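Penicillin-binding protein (Bacillus halodurans, PDB 3TG9) is a penicillin-binding protein of the beta-lactamase family that probably uses an active-site serine, acylated by penicillin, to act on peptidoglycan peptides, as in its relatives. Local coordinates at residues B[72-77]-B[81-86]; B[60-65]-B[256-261]; B[117-122]-B[134-139]; B[86-91]-B[102-107]. All coordinates share one frame; numbering follows the deposited sequence.

How the contacts relate
Contact 2 spans the others in sequence: between its segments on helix 58-70 and helix 252-258 fall contact 1, then contact 4, then contact 3, in series. Contacts 1 and 4 share Ala-86 and have centres about 14 Å apart; contacts 3 and 4, about 15 Å apart, meet along Leu-136, Phe-137 and Gln-138. Contact 1 also touches contact 2, since Leu-74 lies against the backbone of Ile-65 and Phe-76 against Lys-257. All four sit in the helical part of the beta-lactamase/penicillin-binding fold. Contacts 1, 3 and 4 join loop segments, while contact 2 packs the end of helix 252-258 on helix 58-70, at whose start lies a probable SxxK motif. Contacts 2 and 3 lie farthest apart, about 28 Å between centres.

Contact 1: B[72-77]-B[81-86]; sequences GKLSFD and SDWLDA
Leu-74 and Trp-83 meet in the loop that leaves helix 58-70, within the helical region of the beta-lactamase fold. The helix closes at Gly-72 in a Schellman motif, whose residue of positive phi turns the chain so that Lys-73 and Leu-74 run out towards the indole. The buried side is that of Leu-74, whose CG lies anti to its own backbone nitrogen (chi1 172°); this carries the branch to the pyrrole end of Trp-83, where the two side chains cross obliquely. Leu-74 is enclosed by Leu-68 and Val-69 of helix 58-70 and by Ile-93 of helix 93-98. The other side, between exposed Lys-73 and partly exposed Trp-83, is nearer to solvent. There the six-membered ring of Trp-83 comes up to the carbonyl of Lys-73, with CZ2 standing 3.6 Å from Lys-73 O, a van der Waals approach. The side chain of Lys-73 stays away from the indole, and both Lys-73 and Trp-83 rest on Val-167 of helix 155-168. The backbone carbonyl of Trp-83 is held separately by Ser-166 OG on the same helix. On the buried side, Leu-74 CD1 lies 3.7 Å from Trp-83 NE1 and 4.1 Å from Trp-83 CD1.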
loop_
_atom_site.group_PDB
_atom_site.type_symbol
_atom_site.label_atom_id
_atom_site.label_comp_id
_atom_site.label_asym_id
_atom_site.label_seq_id
_atom_site.Cartn_x
_atom_site.Cartn_y
_atom_site.Cartn_z
ATOM N N GLY B 72 13.457 -20.889 -31.655
ATOM C CA GLY B 72 14.824 -21.311 -31.875
ATOM C C GLY B 72 15.855 -20.413 -31.218
ATOM O O GLY B 72 17.014 -20.385 -31.632
ATOM N N LYS B 73 15.441 -19.683 -30.187
ATOM C CA LYS B 73 16.371 -18.850 -29.430
ATOM C C LYS B 73 16.828 -19.562 -28.168
ATOM O O LYS B 73 17.661 -19.046 -27.423
ATOM C CB LYS B 73 15.718 -17.520 -29.058
ATOM C CG LYS B 73 15.282 -16.681 -30.244
ATOM C CD LYS B 73 16.457 -15.949 -30.877
ATOM C CE LYS B 73 17.050 -14.922 -29.914
ATOM N NZ LYS B 73 18.045 -14.040 -30.576
ATOM N N LEU B 74 16.289 -20.754 -27.934
ATOM C CA LEU B 74 16.495 -21.458 -26.673
ATOM C C LEU B 74 15.971 -22.888 -26.779
ATOM O O LEU B 74 15.115 -23.169 -27.614
ATOM C CB LEU B 74 15.751 -20.718 -25.564
ATOM C CG LEU B 74 15.615 -21.308 -24.165
ATOM C CD1 LEU B 74 16.904 -21.139 -23.358
ATOM C CD2 LEU B 74 14.452 -20.629 -23.462
ATOM N N SER B 75 16.481 -23.782 -25.933
ATOM C CA SER B 75 16.018 -25.170 -25.897
ATOM C C SER B 75 15.809 -25.662 -24.459
ATOM O O SER B 75 16.361 -25.095 -23.521
ATOM C CB SER B 75 17.008 -26.087 -26.624
ATOM O OG SER B 75 18.036 -26.522 -25.752
ATOM N N PHE B 76 15.015 -26.717 -24.288
ATOM C CA PHE B 76 14.684 -27.210 -22.953
ATOM C C PHE B 76 15.861 -27.904 -22.273
ATOM O O PHE B 76 15.810 -28.201 -21.075
ATOM C CB PHE B 76 13.473 -28.147 -22.997
ATOM C CG PHE B 76 12.223 -27.504 -23.538
ATOM C CD1 PHE B 76 11.684 -26.384 -22.933
ATOM C CD2 PHE B 76 11.577 -28.034 -24.641
ATOM C CE1 PHE B 76 10.529 -25.798 -23.427
ATOM C CE2 PHE B 76 10.424 -27.455 -25.141
ATOM C CZ PHE B 76 9.900 -26.337 -24.531
ATOM N N ASP B 77 16.918 -28.158 -23.041
ATOM C CA ASP B 77 18.124 -28.806 -22.519
ATOM C C ASP B 77 19.194 -27.785 -22.169
ATOM O O ASP B 77 20.195 -28.107 -21.520
ATOM C CB ASP B 77 18.684 -29.790 -23.545
ATOM C CG ASP B 77 17.860 -31.047 -23.644
ATOM O OD1 ASP B 77 17.311 -31.471 -22.600
ATOM O OD2 ASP B 77 17.760 -31.608 -24.759
ATOM N N SER B 81 23.391 -21.973 -16.758
ATOM C CA SER B 81 24.659 -21.257 -16.831
ATOM C C SER B 81 24.801 -20.515 -18.155
ATOM O O SER B 81 25.455 -19.477 -18.229
ATOM C CB SER B 81 25.814 -22.240 -16.680
ATOM O OG SER B 81 25.712 -23.269 -17.652
ATOM N N ASP B 82 24.196 -21.057 -19.205
ATOM C CA ASP B 82 24.270 -20.440 -20.524
ATOM C C ASP B 82 23.762 -18.999 -20.554
ATOM O O ASP B 82 24.275 -18.176 -21.312
ATOM C CB ASP B 82 23.501 -21.267 -21.553
ATOM C CG ASP B 82 24.386 -22.257 -22.289
ATOM O OD1 ASP B 82 25.378 -22.735 -21.695
ATOM O OD2 ASP B 82 24.079 -22.554 -23.467
ATOM N N TRP B 83 22.757 -18.695 -19.735
ATOM C CA TRP B 83 22.067 -17.409 -19.836
ATOM C C TRP B 83 22.118 -16.534 -18.582
ATOM O O TRP B 83 21.938 -15.320 -18.671
ATOM C CB TRP B 83 20.615 -17.621 -20.261
ATOM C CG TRP B 83 20.469 -18.106 -21.663
ATOM C CD1 TRP B 83 20.351 -19.406 -22.076
ATOM C CD2 TRP B 83 20.428 -17.302 -22.848
ATOM N NE1 TRP B 83 20.235 -19.457 -23.446
ATOM C CE2 TRP B 83 20.278 -18.181 -23.944
ATOM C CE3 TRP B 83 20.501 -15.925 -23.090
ATOM C CZ2 TRP B 83 20.201 -17.727 -25.262
ATOM C CZ3 TRP B 83 20.419 -15.475 -24.402
ATOM C CH2 TRP B 83 20.275 -16.375 -25.470
ATOM N N LEU B 84 22.353 -17.143 -17.422
ATOM C CA LEU B 84 22.440 -16.386 -16.175
ATOM C C LEU B 84 23.822 -16.523 -15.533
ATOM O O LEU B 84 24.472 -17.564 -15.655
ATOM C CB LEU B 84 21.360 -16.838 -15.186
ATOM C CG LEU B 84 19.917 -16.944 -15.691
ATOM C CD1 LEU B 84 18.964 -17.202 -14.534
ATOM C CD2 LEU B 84 19.514 -15.692 -16.443
ATOM N N ASP B 85 24.261 -15.469 -14.850
ATOM C CA ASP B 85 25.541 -15.485 -14.146
ATOM C C ASP B 85 25.455 -16.343 -12.895
ATOM O O ASP B 85 26.272 -17.238 -12.689
ATOM C CB ASP B 85 25.971 -14.066 -13.755
ATOM C CG ASP B 85 26.339 -13.212 -14.953
ATOM O OD1 ASP B 85 26.832 -13.773 -15.957
ATOM O OD2 ASP B 85 26.140 -11.976 -14.886
ATOM N N ALA B 86 24.467 -16.054 -12.054
ATOM C CA ALA B 86 24.269 -16.823 -10.832
ATOM C C ALA B 86 24.267 -18.309 -11.164
ATOM O O ALA B 86 23.383 -18.791 -11.868
ATOM C CB ALA B 86 22.972 -16.422 -10.155
#

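Contact 2: B[60-65]-B[256-261]; sequences FTAIAI and QKLLTP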
loop_
_atom_site.group_PDB
_atom_site.type_symbol
_atom_site.label_atom_id
_atom_site.label_comp_id
_atom_site.label_asym_id
_atom_site.label_seq_id
_atom_site.Cartn_x
_atom_site.Cartn_y
_atom_site.Cartn_z
ATOM N N PHE B 60 2.032 -18.543 -17.629
ATOM C CA PHE B 60 2.425 -17.535 -18.612
ATOM C C PHE B 60 3.939 -17.552 -18.757
ATOM O O PHE B 60 4.474 -17.301 -19.835
ATOM C CB PHE B 60 1.992 -16.110 -18.203
ATOM C CG PHE B 60 0.554 -15.994 -17.748
ATOM C CD1 PHE B 60 -0.360 -17.011 -17.977
ATOM C CD2 PHE B 60 0.117 -14.843 -17.100
ATOM C CE1 PHE B 60 -1.679 -16.891 -17.550
ATOM C CE2 PHE B 60 -1.197 -14.717 -16.673
ATOM C CZ PHE B 60 -2.094 -15.751 -16.898
ATOM N N THR B 61 4.632 -17.825 -17.656
ATOM C CA THR B 61 6.084 -17.925 -17.689
ATOM C C THR B 61 6.498 -19.121 -18.540
ATOM O O THR B 61 7.415 -19.024 -19.353
ATOM C CB THR B 61 6.672 -18.064 -16.277
ATOM O OG1 THR B 61 6.214 -16.977 -15.468
ATOM C CG2 THR B 61 8.187 -18.054 -16.319
ATOM N N ALA B 62 5.807 -20.241 -18.366
ATOM C CA ALA B 62 6.110 -21.445 -19.137
ATOM C C ALA B 62 5.805 -21.225 -20.608
ATOM O O ALA B 62 6.581 -21.621 -21.477
ATOM C CB ALA B 62 5.334 -22.624 -18.607
ATOM N N ILE B 63 4.673 -20.590 -20.888
ATOM C CA ILE B 63 4.298 -20.288 -22.265
ATOM C C ILE B 63 5.389 -19.439 -22.921
ATOM O O ILE B 63 5.810 -19.701 -24.048
ATOM C CB ILE B 63 2.958 -19.533 -22.322
ATOM C CG1 ILE B 63 1.825 -20.398 -21.773
ATOM C CG2 ILE B 63 2.641 -19.079 -23.753
ATOM C CD1 ILE B 63 0.455 -19.727 -21.847
ATOM N N ALA B 64 5.847 -18.417 -22.208
ATOM C CA ALA B 64 6.867 -17.516 -22.737
ATOM C C ALA B 64 8.158 -18.270 -23.035
ATOM O O ALA B 64 8.778 -18.069 -24.079
ATOM C CB ALA B 64 7.132 -16.379 -21.756
ATOM N N ILE B 65 8.557 -19.138 -22.111
ATOM C CA ILE B 65 9.792 -19.904 -22.255
ATOM C C ILE B 65 9.705 -20.856 -23.441
ATOM O O ILE B 65 10.682 -21.059 -24.169
ATOM C CB ILE B 65 10.110 -20.709 -20.990
ATOM C CG1 ILE B 65 10.716 -19.801 -19.919
ATOM C CG2 ILE B 65 11.068 -21.850 -21.318
ATOM C CD1 ILE B 65 12.102 -19.296 -20.267
ATOM N N GLN B 256 1.721 -29.007 -27.067
ATOM C CA GLN B 256 1.600 -30.372 -26.564
ATOM C C GLN B 256 2.743 -30.731 -25.621
ATOM O O GLN B 256 2.539 -31.444 -24.636
ATOM C CB GLN B 256 1.560 -31.347 -27.744
ATOM C CG GLN B 256 1.011 -32.739 -27.440
ATOM C CD GLN B 256 0.459 -33.413 -28.694
ATOM O OE1 GLN B 256 0.050 -32.739 -29.645
ATOM N NE2 GLN B 256 0.445 -34.747 -28.701
ATOM N N LYS B 257 3.946 -30.244 -25.922
ATOM C CA LYS B 257 5.089 -30.462 -25.037
ATOM C C LYS B 257 4.858 -29.806 -23.673
ATOM O O LYS B 257 5.241 -30.355 -22.638
ATOM C CB LYS B 257 6.385 -29.930 -25.664
ATOM C CG LYS B 257 6.777 -30.603 -26.981
ATOM C CD LYS B 257 8.279 -30.511 -27.248
ATOM C CE LYS B 257 9.077 -31.220 -26.149
ATOM N NZ LYS B 257 10.559 -31.170 -26.368
ATOM N N LEU B 258 4.228 -28.633 -23.679
ATOM C CA LEU B 258 3.955 -27.899 -22.445
ATOM C C LEU B 258 2.908 -28.638 -21.629
ATOM O O LEU B 258 2.944 -28.621 -20.403
ATOM C CB LEU B 258 3.488 -26.461 -22.762
ATOM C CG LEU B 258 2.954 -25.522 -21.663
ATOM C CD1 LEU B 258 3.124 -24.025 -22.054
ATOM C CD2 LEU B 258 1.499 -25.822 -21.329
ATOM N N LEU B 259 1.985 -29.306 -22.319
ATOM C CA LEU B 259 0.885 -30.011 -21.664
ATOM C C LEU B 259 1.208 -31.477 -21.372
ATOM O O LEU B 259 0.318 -32.254 -21.018
ATOM C CB LEU B 259 -0.380 -29.935 -22.522
ATOM C CG LEU B 259 -0.896 -28.531 -22.867
ATOM C CD1 LEU B 259 -1.866 -28.580 -24.036
ATOM C CD2 LEU B 259 -1.540 -27.879 -21.649
ATOM N N THR B 260 2.471 -31.859 -21.528
ATOM C CA THR B 260 2.869 -33.245 -21.293
ATOM C C THR B 260 3.142 -33.495 -19.818
ATOM O O THR B 260 3.853 -32.727 -19.184
ATOM C CB THR B 260 4.134 -33.608 -22.085
ATOM O OG1 THR B 260 3.831 -33.623 -23.480
ATOM C CG2 THR B 260 4.650 -34.979 -21.680
ATOM N N PRO B 261 2.573 -34.576 -19.264
ATOM C CA PRO B 261 2.830 -34.917 -17.863
ATOM C C PRO B 261 4.258 -35.406 -17.702
ATOM O O PRO B 261 4.497 -36.619 -17.712
ATOM C CB PRO B 261 1.847 -36.062 -17.591
ATOM C CG PRO B 261 0.870 -36.034 -18.714
ATOM C CD PRO B 261 1.617 -35.499 -19.892
#
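Leu-258 reaches across to Ala-62 and Ile-63 with one methyl, CD1, in a wholly apolar and buried contact. CD1 lies 3.9 Å from Ile-63 CG1, and the same distance separates it from Ile-63 CA. It therefore rests as much on the helix backbone as on a side chain. On the Ala-62 side the small methyl lets Leu-258 come close: Leu-258 CD1 is 4.3 Å from Ala-62 CB, and the alpha carbons of the two residues are 7.6 Å apart. The leucine gets there with CG opposite its backbone nitrogen (chi1 172°), a setting that extends the branch from the end of its helix towards helix 58-70.

The next shell fixes both partners. Ile-63 also packs on Val-180 of helix 172-182 and on Leu-249, while Thr-61 OG1 is hydrogen-bonded to Ser-226 O. On the other segment, helix 252-258 ends at Leu-258, whose backbone is tied to Tyr-273. Thr-260 then folds back, and its OG1 donates to Gln-256 O over 2.8 Å, from a position tilted 30° out of the carbonyl plane. This closes the chain over the last helical turn.

Helix 58-70 begins at Lys-58, and with Ser-55 this fits the SxxK motif of serine penicillin-binding proteins; the contact packs the end of helix 252-258 against the helix that probably presents the active-site lysine in this fold.

Contact 3: B[117-122]-B[134-139]; sequences DLWKDV and LPLFQH
Leu-136 divides its two methyls between Trp-119 and Val-122, and apolar packing makes up the whole contact between the segments. CD1 of Leu-136 stands 4.0 Å from Trp-119 CZ3, at the edge of the indole and in its plane, so the methyl abuts the six-membered ring from the rim. The other branch goes to the valine, with Leu-136 CD2 4.1 Å from Val-122 CG2. Because CG of Leu-136 is anti to its carbonyl carbon (chi1 -58°), the fork projects from its turn and spans both partners.

Contacts on the ring itself set the indole. Leu-118 CB, from the preceding residue, lies 3.6 Å above the centre of one face of the Trp-119 ring, and Phe-115 is the aromatic partner, meeting the indole edge-to-face.

Polar bonds hold the frames on which these groups stand. Leu-134 O receives both Phe-137 N, at 3.1 Å, and Gln-138 N, at 2.8 Å; the resulting compact turn presents Leu-136 outward. Trp-119 NE1 has a weak bond to Ser-219 O, while Trp-119 O accepts a hydrogen bond from Tyr-125 OH of the second subunit.

The arrangement is a loop-to-loop apolar contact in the long connection between helices 93-98 and 155-168 of the beta-lactamase fold, beside the interface between the two subunits.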
loop_
_atom_site.group_PDB
_atom_site.type_symbol
_atom_site.label_atom_id
_atom_site.label_comp_id
_atom_site.label_asym_id
_atom_site.label_seq_id
_atom_site.Cartn_x
_atom_site.Cartn_y
_atom_site.Cartn_z
ATOM N N ASP B 117 5.879 -12.697 6.254
ATOM C CA ASP B 117 7.080 -12.591 7.086
ATOM C C ASP B 117 8.389 -12.461 6.296
ATOM O O ASP B 117 9.440 -12.130 6.863
ATOM C CB ASP B 117 7.177 -13.775 8.040
ATOM C CG ASP B 117 8.229 -13.571 9.111
ATOM O OD1 ASP B 117 8.110 -12.584 9.878
ATOM O OD2 ASP B 117 9.171 -14.394 9.184
ATOM N N LEU B 118 8.323 -12.726 4.994
ATOM C CA LEU B 118 9.480 -12.592 4.115
ATOM C C LEU B 118 9.876 -11.131 3.959
ATOM O O LEU B 118 11.039 -10.805 3.705
ATOM C CB LEU B 118 9.164 -13.163 2.731
ATOM C CG LEU B 118 9.196 -14.678 2.529
ATOM C CD1 LEU B 118 8.250 -15.382 3.486
ATOM C CD2 LEU B 118 8.847 -14.998 1.091
ATOM N N TRP B 119 8.894 -10.253 4.101
ATOM C CA TRP B 119 9.100 -8.837 3.837
ATOM C C TRP B 119 9.257 -8.040 5.112
ATOM O O TRP B 119 9.168 -6.818 5.100
ATOM C CB TRP B 119 7.925 -8.302 3.038
ATOM C CG TRP B 119 7.482 -9.277 2.052
ATOM C CD1 TRP B 119 6.219 -9.757 1.885
ATOM C CD2 TRP B 119 8.304 -9.952 1.090
ATOM N NE1 TRP B 119 6.197 -10.678 0.870
ATOM C CE2 TRP B 119 7.464 -10.817 0.364
ATOM C CE3 TRP B 119 9.667 -9.898 0.769
ATOM C CZ2 TRP B 119 7.940 -11.635 -0.665
ATOM C CZ3 TRP B 119 10.138 -10.708 -0.252
ATOM C CH2 TRP B 119 9.273 -11.562 -0.960
ATOM N N LYS B 120 9.495 -8.739 6.212
ATOM C CA LYS B 120 9.658 -8.091 7.502
ATOM C C LYS B 120 10.894 -7.191 7.535
ATOM O O LYS B 120 10.877 -6.125 8.147
ATOM C CB LYS B 120 9.742 -9.140 8.611
ATOM C CG LYS B 120 9.601 -8.560 10.002
ATOM C CD LYS B 120 10.094 -9.526 11.072
ATOM C CE LYS B 120 10.033 -8.882 12.456
ATOM N NZ LYS B 120 10.690 -7.534 12.496
ATOM N N ASP B 121 11.959 -7.625 6.867
ATOM C CA ASP B 121 13.235 -6.914 6.865
ATOM C C ASP B 121 13.585 -6.407 5.474
ATOM O O ASP B 121 14.328 -5.438 5.324
ATOM C CB ASP B 121 14.346 -7.835 7.364
ATOM C CG ASP B 121 14.291 -8.053 8.866
ATOM O OD1 ASP B 121 13.904 -7.109 9.592
ATOM O OD2 ASP B 121 14.634 -9.169 9.320
ATOM N N VAL B 122 13.051 -7.079 4.460
ATOM C CA VAL B 122 13.219 -6.666 3.076
ATOM C C VAL B 122 11.956 -5.943 2.608
ATOM O O VAL B 122 10.875 -6.525 2.617
ATOM C CB VAL B 122 13.439 -7.897 2.170
ATOM C CG1 VAL B 122 13.549 -7.472 0.705
ATOM C CG2 VAL B 122 14.671 -8.684 2.617
ATOM N N LEU B 134 17.006 -12.302 -6.534
ATOM C CA LEU B 134 18.213 -13.139 -6.538
ATOM C C LEU B 134 18.912 -13.264 -5.180
ATOM O O LEU B 134 19.214 -14.379 -4.738
ATOM C CB LEU B 134 19.210 -12.651 -7.593
ATOM C CG LEU B 134 18.966 -13.169 -9.004
ATOM C CD1 LEU B 134 19.759 -12.340 -10.005
ATOM C CD2 LEU B 134 19.292 -14.673 -9.110
ATOM N N PRO B 135 19.177 -12.123 -4.515
ATOM C CA PRO B 135 19.878 -12.182 -3.230
ATOM C C PRO B 135 19.141 -13.044 -2.212
ATOM O O PRO B 135 19.777 -13.570 -1.299
ATOM C CB PRO B 135 19.875 -10.725 -2.761
ATOM C CG PRO B 135 19.746 -9.926 -4.000
ATOM C CD PRO B 135 18.861 -10.737 -4.904
ATOM N N LEU B 136 17.829 -13.191 -2.374
ATOM C CA LEU B 136 16.998 -13.918 -1.409
ATOM C C LEU B 136 17.217 -15.430 -1.410
ATOM O O LEU B 136 16.701 -16.133 -0.537
ATOM C CB LEU B 136 15.509 -13.629 -1.648
ATOM C CG LEU B 136 15.051 -12.169 -1.587
ATOM C CD1 LEU B 136 13.549 -12.069 -1.811
ATOM C CD2 LEU B 136 15.446 -11.535 -0.254
ATOM N N PHE B 137 17.969 -15.938 -2.383
ATOM C CA PHE B 137 18.154 -17.387 -2.479
ATOM C C PHE B 137 19.428 -17.833 -3.199
ATOM O O PHE B 137 19.876 -18.969 -3.015
ATOM C CB PHE B 137 16.931 -18.024 -3.144
ATOM C CG PHE B 137 16.768 -17.670 -4.600
ATOM C CD1 PHE B 137 17.265 -18.506 -5.594
ATOM C CD2 PHE B 137 16.094 -16.515 -4.979
ATOM C CE1 PHE B 137 17.105 -18.186 -6.944
ATOM C CE2 PHE B 137 15.927 -16.189 -6.327
ATOM C CZ PHE B 137 16.433 -17.023 -7.307
ATOM N N GLN B 138 20.002 -16.946 -4.010
ATOM C CA GLN B 138 21.078 -17.326 -4.925
ATOM C C GLN B 138 22.310 -17.883 -4.222
ATOM O O GLN B 138 23.070 -18.633 -4.819
ATOM C CB GLN B 138 21.476 -16.151 -5.825
ATOM C CG GLN B 138 22.431 -15.165 -5.174
ATOM C CD GLN B 138 22.691 -13.950 -6.040
ATOM O OE1 GLN B 138 22.516 -12.815 -5.599
ATOM N NE2 GLN B 138 23.105 -14.181 -7.280
ATOM N N HIS B 139 22.505 -17.518 -2.958
ATOM C CA HIS B 139 23.688 -17.949 -2.207
ATOM C C HIS B 139 23.424 -19.171 -1.341
ATOM O O HIS B 139 24.329 -19.668 -0.659
ATOM C CB HIS B 139 24.210 -16.817 -1.323
ATOM C CG HIS B 139 24.679 -15.618 -2.085
ATOM N ND1 HIS B 139 25.649 -15.692 -3.062
ATOM C CD2 HIS B 139 24.322 -14.315 -2.004
ATOM C CE1 HIS B 139 25.862 -14.485 -3.558
ATOM N NE2 HIS B 139 25.070 -13.631 -2.934
#

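Contact 4: B[86-91]-B[102-107]; sequences APFPNV and GVPDYF
Beside Pro-104, which packs against Phe-88, the carboxylate oxygen Asp-105 OD1 is gripped by several backbone N-H groups. Phe-107 N reaches it over 3.1 Å with an angle of 165° at the hydrogen, coming from above the carboxylate plane and closing an Asx turn. Ala-155 N also donates to it, and Tyr-106 N adds a weak bond. Asp-105 OD2 accepts from Asn-154 N, so both oxygens pin the segment to the start of helix 155-168.

Across the contact itself the packing is apolar and buried. Val-103 CG1 touches two residues in the corner they form, 3.6 Å from Phe-88 CD1 and 4.0 Å from Val-91 CG2; CG1 sits opposite its carbonyl carbon (chi1 -62°), which aims it at both. Pro-104 meets the phenyl ring of Phe-88 at the edge, its CD 3.8 Å from Phe-88 CE1. Phe-88 and Val-91 are brought to the same side by a type II turn, closed by Val-91 N to Phe-88 O at 3.0 Å, with Asn-90 at positive phi.

Phe-88 and Val-103 share Leu-159 of helix 155-168. Asn-154 fits the asparagine of a YxN sequence, so the Asx turn anchors this loop to what is probably the second active-site motif of penicillin-binding proteins.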
loop_
_atom_site.group_PDB
_atom_site.type_symbol
_atom_site.label_atom_id
_atom_site.label_comp_id
_atom_site.label_asym_id
_atom_site.label_seq_id
_atom_site.Cartn_x
_atom_site.Cartn_y
_atom_site.Cartn_z
ATOM N N ALA B 86 24.467 -16.054 -12.054
ATOM C CA ALA B 86 24.269 -16.823 -10.832
ATOM C C ALA B 86 24.267 -18.309 -11.164
ATOM O O ALA B 86 23.383 -18.791 -11.868
ATOM C CB ALA B 86 22.972 -16.422 -10.155
ATOM N N PRO B 87 25.279 -19.035 -10.673
ATOM C CA PRO B 87 25.479 -20.451 -10.989
ATOM C C PRO B 87 24.539 -21.359 -10.215
ATOM O O PRO B 87 24.387 -21.201 -9.002
ATOM C CB PRO B 87 26.913 -20.706 -10.508
ATOM C CG PRO B 87 27.074 -19.749 -9.396
ATOM C CD PRO B 87 26.421 -18.497 -9.917
ATOM N N PHE B 88 23.920 -22.297 -10.925
ATOM C CA PHE B 88 23.208 -23.407 -10.301
ATOM C C PHE B 88 23.564 -24.658 -11.090
ATOM O O PHE B 88 22.862 -25.039 -12.027
ATOM C CB PHE B 88 21.699 -23.158 -10.279
ATOM C CG PHE B 88 21.303 -21.945 -9.482
ATOM C CD1 PHE B 88 20.949 -22.059 -8.150
ATOM C CD2 PHE B 88 21.309 -20.689 -10.061
ATOM C CE1 PHE B 88 20.597 -20.946 -7.413
ATOM C CE2 PHE B 88 20.957 -19.574 -9.328
ATOM C CZ PHE B 88 20.600 -19.705 -8.002
ATOM N N PRO B 89 24.693 -25.281 -10.721
ATOM C CA PRO B 89 25.347 -26.411 -11.385
ATOM C C PRO B 89 24.391 -27.438 -11.972
ATOM O O PRO B 89 23.595 -28.033 -11.243
ATOM C CB PRO B 89 26.166 -27.032 -10.256
ATOM C CG PRO B 89 26.585 -25.847 -9.444
ATOM C CD PRO B 89 25.453 -24.838 -9.537
ATOM N N ASN B 90 24.490 -27.629 -13.284
ATOM C CA ASN B 90 23.760 -28.673 -13.999
ATOM C C ASN B 90 22.265 -28.419 -14.142
ATOM O O ASN B 90 21.539 -29.243 -14.705
ATOM C CB ASN B 90 24.020 -30.046 -13.375
ATOM C CG ASN B 90 25.438 -30.519 -13.604
ATOM O OD1 ASN B 90 26.215 -30.649 -12.663
ATOM N ND2 ASN B 90 25.790 -30.751 -14.863
ATOM N N VAL B 91 21.807 -27.276 -13.645
ATOM C CA VAL B 91 20.399 -26.933 -13.790
ATOM C C VAL B 91 20.073 -26.524 -15.229
ATOM O O VAL B 91 20.828 -25.797 -15.878
ATOM C CB VAL B 91 19.950 -25.862 -12.778
ATOM C CG1 VAL B 91 18.565 -25.345 -13.135
ATOM C CG2 VAL B 91 19.959 -26.446 -11.372
ATOM N N GLY B 102 16.142 -28.558 -8.124
ATOM C CA GLY B 102 16.871 -28.636 -6.873
ATOM C C GLY B 102 17.390 -27.318 -6.317
ATOM O O GLY B 102 17.977 -27.300 -5.238
ATOM N N VAL B 103 17.191 -26.216 -7.039
ATOM C CA VAL B 103 17.646 -24.907 -6.560
ATOM C C VAL B 103 17.041 -24.560 -5.199
ATOM O O VAL B 103 15.970 -25.058 -4.848
ATOM C CB VAL B 103 17.317 -23.767 -7.559
ATOM C CG1 VAL B 103 18.021 -24.002 -8.877
ATOM C CG2 VAL B 103 15.811 -23.638 -7.763
ATOM N N PRO B 104 17.732 -23.710 -4.420
ATOM C CA PRO B 104 17.134 -23.227 -3.172
ATOM C C PRO B 104 16.007 -22.256 -3.502
ATOM O O PRO B 104 16.055 -21.591 -4.537
ATOM C CB PRO B 104 18.283 -22.482 -2.499
ATOM C CG PRO B 104 19.150 -22.029 -3.627
ATOM C CD PRO B 104 19.028 -23.071 -4.705
ATOM N N ASP B 105 15.006 -22.186 -2.632
ATOM C CA ASP B 105 13.840 -21.336 -2.838
ATOM C C ASP B 105 13.922 -20.187 -1.841
ATOM O O ASP B 105 14.580 -20.311 -0.810
ATOM C CB ASP B 105 12.585 -22.165 -2.570
ATOM C CG ASP B 105 11.342 -21.601 -3.239
ATOM O OD1 ASP B 105 11.338 -20.406 -3.618
ATOM O OD2 ASP B 105 10.369 -22.377 -3.379
ATOM N N TYR B 106 13.272 -19.064 -2.133
ATOM C CA TYR B 106 13.166 -18.010 -1.128
ATOM C C TYR B 106 11.896 -18.204 -0.301
ATOM O O TYR B 106 11.710 -17.570 0.735
ATOM C CB TYR B 106 13.215 -16.619 -1.766
ATOM C CG TYR B 106 11.992 -16.241 -2.582
ATOM C CD1 TYR B 106 10.993 -15.438 -2.043
ATOM C CD2 TYR B 106 11.847 -16.673 -3.892
ATOM C CE1 TYR B 106 9.875 -15.077 -2.782
ATOM C CE2 TYR B 106 10.731 -16.318 -4.642
ATOM C CZ TYR B 106 9.750 -15.524 -4.080
ATOM O OH TYR B 106 8.644 -15.177 -4.823
ATOM N N PHE B 107 11.036 -19.107 -0.765
ATOM C CA PHE B 107 9.765 -19.399 -0.107
ATOM C C PHE B 107 9.361 -20.842 -0.395
ATOM O O PHE B 107 8.648 -21.128 -1.366
ATOM C CB PHE B 107 8.669 -18.420 -0.575
ATOM C CG PHE B 107 7.376 -18.536 0.196
ATOM C CD1 PHE B 107 7.340 -18.287 1.557
ATOM C CD2 PHE B 107 6.193 -18.881 -0.443
ATOM C CE1 PHE B 107 6.154 -18.396 2.271
ATOM C CE2 PHE B 107 5.003 -18.990 0.267
ATOM C CZ PHE B 107 4.988 -18.746 1.624
#